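Local coordinates for protein cpftsy (Physcomitrella patens, PDB 4AK9) that probably acts as the GTP-binding receptor of the chloroplast signal recognition particle, helping to deliver proteins to the thylakoid membrane, at residues 28-33 with 59-64; 97-102 with 284-289; 118-123 with 226-231; 168-173 with 299-304. All coordinates share one frame; numbering follows the deposited sequence.

Contact 1 of 4, residues 28-33 with 59-64; sequences ENLAVV and SDFGPK
Asn29 and Ser59 make the one polar link between residues 28-33 and 59-64. The amide ND2 of Asn29 donates to OG of Ser59 at 2.7 Å, with an N-H...O angle of 154°. OG lies 16° out of the amide plane. With chi1 at 172°, the Asn29 side chain extends away from its own backbone N, toward Ser59. ND2 also donates to the carbonyl O of Val55, one turn back on helix 45-58. With an alanine here, Ser59 OG and the Val55 carbonyl would probably lose the donor they share.

The apolar part is Leu30. Its CD2 lies 3.8 Å from Ser59 OG and meets CE1 of Phe61 at 4.4 Å, approaching the ring obliquely.

The backbone turns sharply beside this pair. Asp60, with positive phi, is the C' residue of a Schellman motif that ends helix 45-58, and Gly62 is the N-cap of helix 63-78. The contact thus joins the N-terminal helices to the linker between helices 45-58 and 63-78. Phe61 also packs on Ile96 of helix 85-101, and Leu30 on Phe317 near the C-terminus.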
loop_
_atom_site.group_PDB
_atom_site.type_symbol
_atom_site.label_atom_id
_atom_site.label_comp_id
_atom_site.label_asym_id
_atom_site.label_seq_id
_atom_site.Cartn_x
_atom_site.Cartn_y
_atom_site.Cartn_z
ATOM N N GLU A 28 -13.218 2.834 -9.426
ATOM C CA GLU A 28 -13.210 1.717 -10.364
ATOM C C GLU A 28 -12.768 0.392 -9.746
ATOM O O GLU A 28 -13.318 -0.661 -10.074
ATOM C CB GLU A 28 -12.330 2.027 -11.564
ATOM C CG GLU A 28 -12.135 0.838 -12.487
ATOM C CD GLU A 28 -11.807 1.258 -13.907
ATOM O OE1 GLU A 28 -11.289 2.392 -14.084
ATOM O OE2 GLU A 28 -12.074 0.459 -14.842
ATOM N N ASN A 29 -11.771 0.415 -8.864
ATOM C CA ASN A 29 -11.497 -0.817 -8.123
ATOM C C ASN A 29 -12.662 -1.164 -7.229
ATOM O O ASN A 29 -13.075 -2.322 -7.163
ATOM C CB ASN A 29 -10.225 -0.757 -7.286
ATOM C CG ASN A 29 -10.077 -1.987 -6.377
ATOM O OD1 ASN A 29 -9.988 -3.132 -6.855
ATOM N ND2 ASN A 29 -10.083 -1.749 -5.061
ATOM N N LEU A 30 -13.211 -0.151 -6.554
ATOM C CA LEU A 30 -14.269 -0.433 -5.583
ATOM C C LEU A 30 -15.591 -0.881 -6.223
ATOM O O LEU A 30 -16.462 -1.410 -5.524
ATOM C CB LEU A 30 -14.492 0.751 -4.683
ATOM C CG LEU A 30 -13.301 1.071 -3.750
ATOM C CD1 LEU A 30 -13.607 2.344 -2.977
ATOM C CD2 LEU A 30 -13.017 -0.106 -2.774
ATOM N N ALA A 31 -15.718 -0.679 -7.530
ATOM C CA ALA A 31 -16.957 -1.046 -8.245
ATOM C C ALA A 31 -17.240 -2.545 -8.234
ATOM O O ALA A 31 -18.401 -2.978 -8.303
ATOM C CB ALA A 31 -16.923 -0.518 -9.678
ATOM N N VAL A 32 -16.198 -3.354 -8.129
ATOM C CA VAL A 32 -16.420 -4.789 -8.100
ATOM C C VAL A 32 -17.209 -5.237 -6.862
ATOM O O VAL A 32 -17.725 -6.362 -6.833
ATOM C CB VAL A 32 -15.102 -5.581 -8.203
ATOM C CG1 VAL A 32 -14.263 -5.052 -9.363
ATOM C CG2 VAL A 32 -14.338 -5.511 -6.898
ATOM N N VAL A 33 -17.303 -4.369 -5.850
ATOM C CA VAL A 33 -18.037 -4.707 -4.622
ATOM C C VAL A 33 -19.495 -5.081 -4.914
ATOM O O VAL A 33 -20.003 -6.097 -4.412
ATOM C CB VAL A 33 -17.942 -3.582 -3.563
ATOM C CG1 VAL A 33 -18.961 -3.784 -2.444
ATOM C CG2 VAL A 33 -16.521 -3.548 -2.972
ATOM N N SER A 59 -7.481 -1.030 -2.565
ATOM C CA SER A 59 -7.568 0.422 -2.504
ATOM C C SER A 59 -6.878 1.054 -1.282
ATOM O O SER A 59 -7.053 2.238 -1.005
ATOM C CB SER A 59 -9.022 0.908 -2.613
ATOM O OG SER A 59 -9.518 0.694 -3.934
ATOM N N ASP A 60 -6.053 0.298 -0.565
ATOM C CA ASP A 60 -5.342 0.850 0.598
ATOM C C ASP A 60 -6.159 1.328 1.793
ATOM O O ASP A 60 -5.734 2.213 2.537
ATOM C CB ASP A 60 -4.342 1.930 0.180
ATOM C CG ASP A 60 -2.946 1.357 0.003
ATOM O OD1 ASP A 60 -2.787 0.114 0.123
ATOM O OD2 ASP A 60 -2.007 2.143 -0.240
ATOM N N PHE A 61 -7.344 0.756 1.982
ATOM C CA PHE A 61 -7.795 0.526 3.346
ATOM C C PHE A 61 -6.786 -0.478 3.931
ATOM O O PHE A 61 -6.644 -1.605 3.417
ATOM C CB PHE A 61 -9.193 -0.082 3.334
ATOM C CG PHE A 61 -10.243 0.817 2.764
ATOM C CD1 PHE A 61 -10.426 0.917 1.386
ATOM C CD2 PHE A 61 -11.079 1.531 3.605
ATOM C CE1 PHE A 61 -11.397 1.724 0.853
ATOM C CE2 PHE A 61 -12.065 2.352 3.073
ATOM C CZ PHE A 61 -12.233 2.446 1.701
ATOM N N GLY A 62 -6.036 -0.070 4.958
ATOM C CA GLY A 62 -4.976 -0.934 5.473
ATOM C C GLY A 62 -5.512 -2.165 6.211
ATOM O O GLY A 62 -6.708 -2.217 6.541
ATOM N N PRO A 63 -4.641 -3.160 6.482
ATOM C CA PRO A 63 -5.145 -4.416 7.082
ATOM C C PRO A 63 -5.993 -4.171 8.337
ATOM O O PRO A 63 -7.065 -4.755 8.481
ATOM C CB PRO A 63 -3.860 -5.180 7.427
ATOM C CG PRO A 63 -2.890 -4.746 6.292
ATOM C CD PRO A 63 -3.207 -3.248 6.100
ATOM N N LYS A 64 -5.549 -3.303 9.239
ATOM C CA LYS A 64 -6.348 -3.083 10.439
ATOM C C LYS A 64 -7.673 -2.380 10.194
ATOM O O LYS A 64 -8.677 -2.707 10.838
ATOM C CB LYS A 64 -5.545 -2.338 11.498
ATOM C CG LYS A 64 -4.416 -3.184 12.025
ATOM C CD LYS A 64 -3.675 -2.431 13.100
ATOM C CE LYS A 64 -2.205 -2.818 13.066
ATOM N NZ LYS A 64 -1.315 -1.609 12.977
#

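Contact 2 of 4, residues 97-102 with 284-289; sequences FKLLTE and VVDELS
Leu99 meets helix 280-288 with both backbone and side chain. Its carbonyl O lies 4.0 Å from CG1 of Val285. Its CD2 comes within 4.3 Å of Asp286 OD1, a loose contact. That carboxylate is held by helix 63-78: OD1 forms a salt bridge with Lys68, and OD2 is hydrogen-bonded to Thr65. Leu99 packs on the same helix, against Thr65, Lys68 and Ile69.

The short segments 97-101 and 284-288 cross at 51°, with their axes 8.9 Å apart at the closest point. This joins the last helix before the P-loop GTPase core to a helix of that core, as expected for the packed N and G domains of SRP-type GTPases.

Leu100 comes next. Its side chain leaves the backbone heading away from the partner helix, yet CD2 reaches back to CG2 of Val285 at 4.1 Å. The two side chains cross at about a right angle. The Leu100 carbonyl O also faces CG1 of Val285, at 3.9 Å. Val285 places this methyl anti to its backbone N (chi1 172°), where both leucine carbonyls meet it.

Thr101 turns back into its own helix. Its OG1 donates to the Phe97 carbonyl O at 2.7 Å, and its CG2 sits over one face of the Phe97 ring, toward the rim.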
loop_
_atom_site.group_PDB
_atom_site.type_symbol
_atom_site.label_atom_id
_atom_site.label_comp_id
_atom_site.label_asym_id
_atom_site.label_seq_id
_atom_site.Cartn_x
_atom_site.Cartn_y
_atom_site.Cartn_z
ATOM N N PHE A 97 -18.223 5.790 6.891
ATOM C CA PHE A 97 -18.573 7.103 7.413
ATOM C C PHE A 97 -18.301 7.217 8.919
ATOM O O PHE A 97 -17.762 8.208 9.385
ATOM C CB PHE A 97 -20.037 7.433 7.113
ATOM C CG PHE A 97 -20.471 8.750 7.671
ATOM C CD1 PHE A 97 -20.187 9.917 6.997
ATOM C CD2 PHE A 97 -21.139 8.823 8.889
ATOM C CE1 PHE A 97 -20.569 11.146 7.527
ATOM C CE2 PHE A 97 -21.536 10.044 9.406
ATOM C CZ PHE A 97 -21.247 11.207 8.724
ATOM N N LYS A 98 -18.671 6.193 9.685
ATOM C CA LYS A 98 -18.413 6.230 11.124
ATOM C C LYS A 98 -16.938 6.295 11.474
ATOM O O LYS A 98 -16.544 7.079 12.337
ATOM C CB LYS A 98 -19.073 5.033 11.808
ATOM C CG LYS A 98 -20.573 5.164 11.795
ATOM C CD LYS A 98 -21.277 3.994 12.464
ATOM C CE LYS A 98 -21.027 3.959 13.977
ATOM N NZ LYS A 98 -19.754 3.274 14.373
ATOM N N LEU A 99 -16.127 5.473 10.810
ATOM C CA LEU A 99 -14.691 5.482 11.057
ATOM C C LEU A 99 -14.123 6.860 10.782
ATOM O O LEU A 99 -13.199 7.289 11.472
ATOM C CB LEU A 99 -13.979 4.493 10.148
ATOM C CG LEU A 99 -14.062 3.020 10.516
ATOM C CD1 LEU A 99 -12.990 2.283 9.703
ATOM C CD2 LEU A 99 -13.820 2.846 12.011
ATOM N N LEU A 100 -14.676 7.561 9.783
ATOM C CA LEU A 100 -14.167 8.894 9.406
ATOM C C LEU A 100 -14.560 10.019 10.360
ATOM O O LEU A 100 -13.978 11.096 10.338
ATOM C CB LEU A 100 -14.579 9.259 7.960
ATOM C CG LEU A 100 -13.833 8.526 6.824
ATOM C CD1 LEU A 100 -14.632 8.691 5.492
ATOM C CD2 LEU A 100 -12.420 9.094 6.666
ATOM N N THR A 101 -15.561 9.775 11.201
ATOM C CA THR A 101 -16.163 10.859 11.947
ATOM C C THR A 101 -16.286 10.641 13.463
ATOM O O THR A 101 -16.427 11.605 14.210
ATOM C CB THR A 101 -17.601 11.108 11.432
ATOM O OG1 THR A 101 -18.331 9.864 11.483
ATOM C CG2 THR A 101 -17.596 11.634 9.991
ATOM N N GLU A 102 -16.313 9.397 13.918
ATOM C CA GLU A 102 -16.632 9.151 15.333
ATOM C C GLU A 102 -15.572 9.629 16.330
ATOM O O GLU A 102 -15.911 9.943 17.481
ATOM C CB GLU A 102 -16.907 7.662 15.559
ATOM C CG GLU A 102 -15.634 6.807 15.451
ATOM C CD GLU A 102 -15.925 5.335 15.167
ATOM O OE1 GLU A 102 -17.096 4.909 15.347
ATOM O OE2 GLU A 102 -14.982 4.599 14.779
ATOM N N VAL A 284 -5.621 6.627 7.292
ATOM C CA VAL A 284 -4.890 7.643 8.060
ATOM C C VAL A 284 -5.750 8.229 9.183
ATOM O O VAL A 284 -5.279 8.414 10.306
ATOM C CB VAL A 284 -4.202 8.731 7.146
ATOM C CG1 VAL A 284 -5.179 9.763 6.684
ATOM C CG2 VAL A 284 -3.110 9.455 7.935
ATOM N N VAL A 285 -7.023 8.465 8.920
ATOM C CA VAL A 285 -7.913 8.999 9.961
ATOM C C VAL A 285 -8.089 7.957 11.065
ATOM O O VAL A 285 -7.984 8.271 12.249
ATOM C CB VAL A 285 -9.262 9.413 9.373
ATOM C CG1 VAL A 285 -10.260 9.792 10.519
ATOM C CG2 VAL A 285 -9.063 10.595 8.421
ATOM N N ASP A 286 -8.326 6.708 10.662
ATOM C CA ASP A 286 -8.494 5.593 11.594
ATOM C C ASP A 286 -7.265 5.357 12.475
ATOM O O ASP A 286 -7.370 5.252 13.715
ATOM C CB ASP A 286 -8.856 4.318 10.825
ATOM C CG ASP A 286 -9.078 3.124 11.750
ATOM O OD1 ASP A 286 -9.666 3.318 12.848
ATOM O OD2 ASP A 286 -8.629 2.002 11.400
ATOM N N GLU A 287 -6.083 5.295 11.868
ATOM C CA GLU A 287 -4.877 4.980 12.605
ATOM C C GLU A 287 -4.349 6.130 13.430
ATOM O O GLU A 287 -3.808 5.888 14.517
ATOM C CB GLU A 287 -3.760 4.501 11.656
ATOM C CG GLU A 287 -4.013 3.111 11.013
ATOM C CD GLU A 287 -3.834 1.965 12.007
ATOM O OE1 GLU A 287 -2.907 2.044 12.857
ATOM O OE2 GLU A 287 -4.627 0.990 11.957
ATOM N N LEU A 288 -4.480 7.373 12.943
ATOM C CA LEU A 288 -3.827 8.518 13.612
ATOM C C LEU A 288 -4.766 9.380 14.454
ATOM O O LEU A 288 -4.312 10.231 15.257
ATOM C CB LEU A 288 -3.036 9.428 12.622
ATOM C CG LEU A 288 -1.895 8.812 11.764
ATOM C CD1 LEU A 288 -0.722 9.776 11.700
ATOM C CD2 LEU A 288 -1.406 7.459 12.257
ATOM N N SER A 289 -6.076 9.164 14.304
ATOM C CA SER A 289 -7.072 9.913 15.066
ATOM C C SER A 289 -6.927 11.432 14.895
ATOM O O SER A 289 -7.166 12.195 15.844
ATOM C CB SER A 289 -6.996 9.523 16.567
ATOM O OG SER A 289 -7.081 8.092 16.736
#

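Contact 3 of 4, residues 118-123 with 226-231; sequences VLMIVG and RAVSKA
Val228 of helix 215-231 packs on Val118 and Met120 of strand 117-123. The strand is a central one in the sheet of the P-loop GTPase fold and leads into a probable Walker A loop, whose pattern includes Gly123. The helix covers one side of the sheet. The contact is buried and wholly apolar.

Val228 can be followed outward from its backbone. The bond from CA to CB points at the strand. From CB the side chain forks, and each methyl meets a different residue. CG1 is anti to the backbone N (chi1 163°) and meets CG1 of Val118 at 3.9 Å. The two valines lie alongside each other, pointing opposite ways. CG2 lies beside the backbone N and meets the sulfur of Met120 at 4.3 Å. One branched side chain therefore spans two strand residues that point to the same side of the sheet.

Leu119 and Ile121 alternate with them and point to the other side, where they pack on helix 126-142. The sheet is thus covered by helices on both sides. Ala235, in the loop before strand 238-244, also touches both Val118 and Val228. This loop brings the chain from the helix back into the sheet.

Met120 reaches the helix through an extended first part, with chi2 at 172°. The chain then bends at the sulfur, where chi3 is 76°. SD is the methionine atom closest to Val228, while the terminal CE lies farther off, 4.8 Å from Val228 CG2.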
loop_
_atom_site.group_PDB
_atom_site.type_symbol
_atom_site.label_atom_id
_atom_site.label_comp_id
_atom_site.label_asym_id
_atom_site.label_seq_id
_atom_site.Cartn_x
_atom_site.Cartn_y
_atom_site.Cartn_z
ATOM N N VAL A 118 -2.534 31.792 12.374
ATOM C CA VAL A 118 -1.270 31.348 11.813
ATOM C C VAL A 118 -1.348 29.843 11.509
ATOM O O VAL A 118 -1.646 29.032 12.392
ATOM C CB VAL A 118 -0.083 31.623 12.742
ATOM C CG1 VAL A 118 1.218 31.060 12.152
ATOM C CG2 VAL A 118 0.071 33.151 12.980
ATOM N N LEU A 119 -1.109 29.487 10.247
ATOM C CA LEU A 119 -1.174 28.076 9.826
ATOM C C LEU A 119 0.232 27.661 9.413
ATOM O O LEU A 119 0.842 28.287 8.523
ATOM C CB LEU A 119 -2.124 27.941 8.625
ATOM C CG LEU A 119 -3.627 27.722 8.770
ATOM C CD1 LEU A 119 -4.213 28.523 9.885
ATOM C CD2 LEU A 119 -4.336 28.045 7.472
ATOM N N MET A 120 0.782 26.627 10.048
ATOM C CA MET A 120 2.060 26.092 9.611
ATOM C C MET A 120 1.830 24.872 8.715
ATOM O O MET A 120 1.030 24.001 9.040
ATOM C CB MET A 120 2.950 25.712 10.796
ATOM C CG MET A 120 3.452 26.910 11.580
ATOM S SD MET A 120 4.298 26.343 13.083
ATOM C CE MET A 120 5.870 25.747 12.478
ATOM N N ILE A 121 2.487 24.851 7.566
ATOM C CA ILE A 121 2.347 23.743 6.622
ATOM C C ILE A 121 3.621 22.917 6.752
ATOM O O ILE A 121 4.754 23.436 6.617
ATOM C CB ILE A 121 2.215 24.251 5.172
ATOM C CG1 ILE A 121 1.008 25.175 4.991
ATOM C CG2 ILE A 121 2.291 23.090 4.142
ATOM C CD1 ILE A 121 -0.266 24.815 5.706
ATOM N N VAL A 122 3.482 21.626 7.059
ATOM C CA VAL A 122 4.672 20.792 7.227
ATOM C C VAL A 122 4.612 19.536 6.347
ATOM O O VAL A 122 3.555 19.203 5.801
ATOM C CB VAL A 122 4.853 20.342 8.707
ATOM C CG1 VAL A 122 4.967 21.581 9.622
ATOM C CG2 VAL A 122 3.659 19.510 9.137
ATOM N N GLY A 123 5.740 18.851 6.217
ATOM C CA GLY A 123 5.785 17.642 5.393
ATOM C C GLY A 123 7.078 17.460 4.635
ATOM O O GLY A 123 7.991 18.278 4.722
ATOM N N ARG A 226 8.323 27.197 18.149
ATOM C CA ARG A 226 8.562 28.050 19.334
ATOM C C ARG A 226 8.643 29.532 18.994
ATOM O O ARG A 226 8.075 30.364 19.706
ATOM C CB ARG A 226 9.822 27.627 20.059
ATOM C CG ARG A 226 9.700 26.299 20.769
ATOM C CD ARG A 226 10.986 26.020 21.546
ATOM N NE ARG A 226 11.128 24.591 21.777
ATOM C CZ ARG A 226 12.081 23.837 21.237
ATOM N NH1 ARG A 226 13.008 24.392 20.458
ATOM N NH2 ARG A 226 12.118 22.536 21.504
ATOM N N ALA A 227 9.344 29.855 17.909
ATOM C CA ALA A 227 9.419 31.223 17.405
ATOM C C ALA A 227 8.061 31.781 17.032
ATOM O O ALA A 227 7.784 32.950 17.284
ATOM C CB ALA A 227 10.352 31.305 16.227
ATOM N N VAL A 228 7.218 30.956 16.408
ATOM C CA VAL A 228 5.882 31.391 16.049
ATOM C C VAL A 228 5.069 31.689 17.311
ATOM O O VAL A 228 4.447 32.753 17.402
ATOM C CB VAL A 228 5.153 30.314 15.150
ATOM C CG1 VAL A 228 3.658 30.553 15.107
ATOM C CG2 VAL A 228 5.715 30.354 13.731
ATOM N N SER A 229 5.077 30.765 18.279
ATOM C CA SER A 229 4.304 30.963 19.527
ATOM C C SER A 229 4.814 32.132 20.380
ATOM O O SER A 229 4.045 32.764 21.098
ATOM C CB SER A 229 4.277 29.692 20.378
ATOM O OG SER A 229 3.533 28.674 19.716
ATOM N N LYS A 230 6.104 32.399 20.308
ATOM C CA LYS A 230 6.658 33.556 21.020
ATOM C C LYS A 230 6.205 34.871 20.378
ATOM O O LYS A 230 5.894 35.841 21.080
ATOM C CB LYS A 230 8.170 33.484 21.032
ATOM C CG LYS A 230 8.834 34.695 21.660
ATOM C CD LYS A 230 10.304 34.436 21.862
ATOM C CE LYS A 230 11.039 35.735 22.125
ATOM N NZ LYS A 230 12.481 35.468 22.396
ATOM N N ALA A 231 6.159 34.913 19.047
ATOM C CA ALA A 231 5.694 36.120 18.355
ATOM C C ALA A 231 4.213 36.336 18.566
ATOM O O ALA A 231 3.745 37.470 18.610
ATOM C CB ALA A 231 6.003 36.044 16.863
#

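Contact 4 of 4, residues 168-173 with 299-304; sequences QRTGSE and EGIDDL
Ile301 CD1 is the point where residues 299-304 touch residues 168-173. The closer part of this small contact is the aliphatic chain of Arg169. Its CD lies 3.9 Å from Ile301 CD1, and its CG 4.2 Å from the same methyl. The two side chains run antiparallel. Ile301 is extended, with CG1 anti to the backbone N (chi1 -170°) and chi2 at 173°, which carries CD1 out toward the helix end. CG2 of Thr170 adds a looser approach to CD1 at 4.4 Å. Inward, Thr170 and Ile301 both pack on Asn138 of helix 126-142, so this helix backs the contact. Thr170 OG1 is hydrogen-bonded to the Trp166 carbonyl O and accepts from Ser172 OG at 2.9 Å.

The solvent side is different. Arg169 is exposed, and its chain bends at chi3 (-46°) beyond the methylenes that touch Ile301. The arginine also makes a cation-pi interaction with Trp166 of its own helix.

Each segment has its own turn. Gly300 to Asp303 form a type I beta turn, and the Gly300 N-H donates to Asp303 OD2 at 2.6 Å, from above the carboxylate plane. Across the contact, helix 158-170 ends in a Schellman motif with Gly171 as the C' residue. This capped helix C-terminus meets the loop that leads from strand 292-296 to 304-306, the antiparallel edge strand of the P-loop GTPase sheet.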
loop_
_atom_site.group_PDB
_atom_site.type_symbol
_atom_site.label_atom_id
_atom_site.label_comp_id
_atom_site.label_asym_id
_atom_site.label_seq_id
_atom_site.Cartn_x
_atom_site.Cartn_y
_atom_site.Cartn_z
ATOM N N GLN A 168 2.045 36.001 -5.839
ATOM C CA GLN A 168 1.629 36.844 -6.973
ATOM C C GLN A 168 0.320 36.421 -7.611
ATOM O O GLN A 168 -0.583 37.252 -7.799
ATOM C CB GLN A 168 2.725 36.892 -8.039
ATOM C CG GLN A 168 3.899 37.759 -7.637
ATOM C CD GLN A 168 3.512 39.238 -7.552
ATOM O OE1 GLN A 168 3.118 39.848 -8.551
ATOM N NE2 GLN A 168 3.619 39.815 -6.347
ATOM N N ARG A 169 0.203 35.138 -7.942
ATOM C CA ARG A 169 -1.022 34.621 -8.534
ATOM C C ARG A 169 -2.231 34.849 -7.635
ATOM O O ARG A 169 -3.363 35.071 -8.117
ATOM C CB ARG A 169 -0.854 33.123 -8.814
ATOM C CG ARG A 169 -2.061 32.442 -9.418
ATOM C CD ARG A 169 -1.679 31.045 -9.913
ATOM N NE ARG A 169 -0.422 31.102 -10.657
ATOM C CZ ARG A 169 0.614 30.292 -10.471
ATOM N NH1 ARG A 169 0.555 29.296 -9.584
ATOM N NH2 ARG A 169 1.707 30.458 -11.199
ATOM N N THR A 170 -1.999 34.805 -6.324
ATOM C CA THR A 170 -3.131 34.871 -5.415
ATOM C C THR A 170 -3.330 36.243 -4.830
ATOM O O THR A 170 -4.329 36.475 -4.144
ATOM C CB THR A 170 -3.006 33.872 -4.250
ATOM O OG1 THR A 170 -1.785 34.129 -3.543
ATOM C CG2 THR A 170 -3.030 32.446 -4.770
ATOM N N GLY A 171 -2.397 37.153 -5.070
ATOM C CA GLY A 171 -2.540 38.490 -4.517
ATOM C C GLY A 171 -2.234 38.526 -3.028
ATOM O O GLY A 171 -2.765 39.357 -2.292
ATOM N N SER A 172 -1.388 37.603 -2.581
ATOM C CA SER A 172 -0.956 37.554 -1.185
ATOM C C SER A 172 0.371 38.261 -1.058
ATOM O O SER A 172 1.151 38.294 -2.017
ATOM C CB SER A 172 -0.775 36.095 -0.737
ATOM O OG SER A 172 -1.977 35.363 -0.931
ATOM N N GLU A 173 0.642 38.807 0.127
ATOM C CA GLU A 173 1.971 39.347 0.428
ATOM C C GLU A 173 2.869 38.212 0.888
ATOM O O GLU A 173 2.371 37.138 1.256
ATOM C CB GLU A 173 1.883 40.422 1.522
ATOM C CG GLU A 173 0.915 41.563 1.185
ATOM C CD GLU A 173 1.380 42.397 -0.010
ATOM O OE1 GLU A 173 2.538 42.884 0.022
ATOM O OE2 GLU A 173 0.590 42.558 -0.978
ATOM N N GLU A 299 -4.867 19.097 -10.726
ATOM C CA GLU A 299 -3.782 20.055 -10.920
ATOM C C GLU A 299 -4.251 21.513 -10.934
ATOM O O GLU A 299 -3.415 22.423 -10.855
ATOM C CB GLU A 299 -3.026 19.744 -12.217
ATOM C CG GLU A 299 -2.257 18.437 -12.187
ATOM C CD GLU A 299 -1.191 18.423 -11.102
ATOM O OE1 GLU A 299 -0.136 19.076 -11.296
ATOM O OE2 GLU A 299 -1.407 17.760 -10.054
ATOM N N GLY A 300 -5.566 21.744 -11.033
ATOM C CA GLY A 300 -6.093 23.107 -11.042
ATOM C C GLY A 300 -5.957 23.838 -9.710
ATOM O O GLY A 300 -5.887 23.212 -8.644
ATOM N N ILE A 301 -5.927 25.167 -9.754
ATOM C CA ILE A 301 -5.743 25.930 -8.538
ATOM C C ILE A 301 -6.937 25.726 -7.590
ATOM O O ILE A 301 -6.800 25.811 -6.364
ATOM C CB ILE A 301 -5.484 27.436 -8.836
ATOM C CG1 ILE A 301 -5.061 28.173 -7.554
ATOM C CG2 ILE A 301 -6.715 28.064 -9.512
ATOM C CD1 ILE A 301 -4.630 29.627 -7.768
ATOM N N ASP A 302 -8.104 25.419 -8.141
ATOM C CA ASP A 302 -9.273 25.224 -7.289
ATOM C C ASP A 302 -9.468 23.742 -6.920
ATOM O O ASP A 302 -10.493 23.350 -6.351
ATOM C CB ASP A 302 -10.524 25.804 -7.960
ATOM C CG ASP A 302 -10.487 27.337 -8.052
ATOM O OD1 ASP A 302 -10.264 28.001 -7.012
ATOM O OD2 ASP A 302 -10.669 27.877 -9.169
ATOM N N ASP A 303 -8.480 22.922 -7.236
ATOM C CA ASP A 303 -8.632 21.482 -7.029
ATOM C C ASP A 303 -8.259 20.996 -5.619
ATOM O O ASP A 303 -8.194 19.796 -5.365
ATOM C CB ASP A 303 -7.871 20.707 -8.099
ATOM C CG ASP A 303 -8.547 20.805 -9.468
ATOM O OD1 ASP A 303 -9.773 21.086 -9.493
ATOM O OD2 ASP A 303 -7.859 20.595 -10.495
ATOM N N LEU A 304 -8.017 21.931 -4.711
ATOM C CA LEU A 304 -7.814 21.600 -3.299
ATOM C C LEU A 304 -9.147 21.798 -2.610
ATOM O O LEU A 304 -9.667 22.918 -2.521
ATOM C CB LEU A 304 -6.767 22.518 -2.671
ATOM C CG LEU A 304 -6.419 22.180 -1.223
ATOM C CD1 LEU A 304 -5.588 20.873 -1.167
ATOM C CD2 LEU A 304 -5.660 23.356 -0.613
#

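How the contacts relate
Contact 1 closes first along the chain, within the N-terminal helices. Contact 2 opens next, and contact 3 is nested inside the loop it closes. Contact 4 crosses both along the sequence. Contacts 1 and 2 are neighbours, with centres 16 Å apart, and they touch where Lys64 CB packs on Glu287 OE2. Contact 2 joins helix 85-101 to helix 280-288 of the GTPase domain. Contacts 3 and 4 lie within that domain, 21 Å apart between centres. Helix 126-142 lies between them, packing on strand 117-123 and backing contact 4. Contacts 1 and 3 are 37 Å apart between centres, on opposite sides of the chain's centre, so the set spans an elongated two-domain molecule.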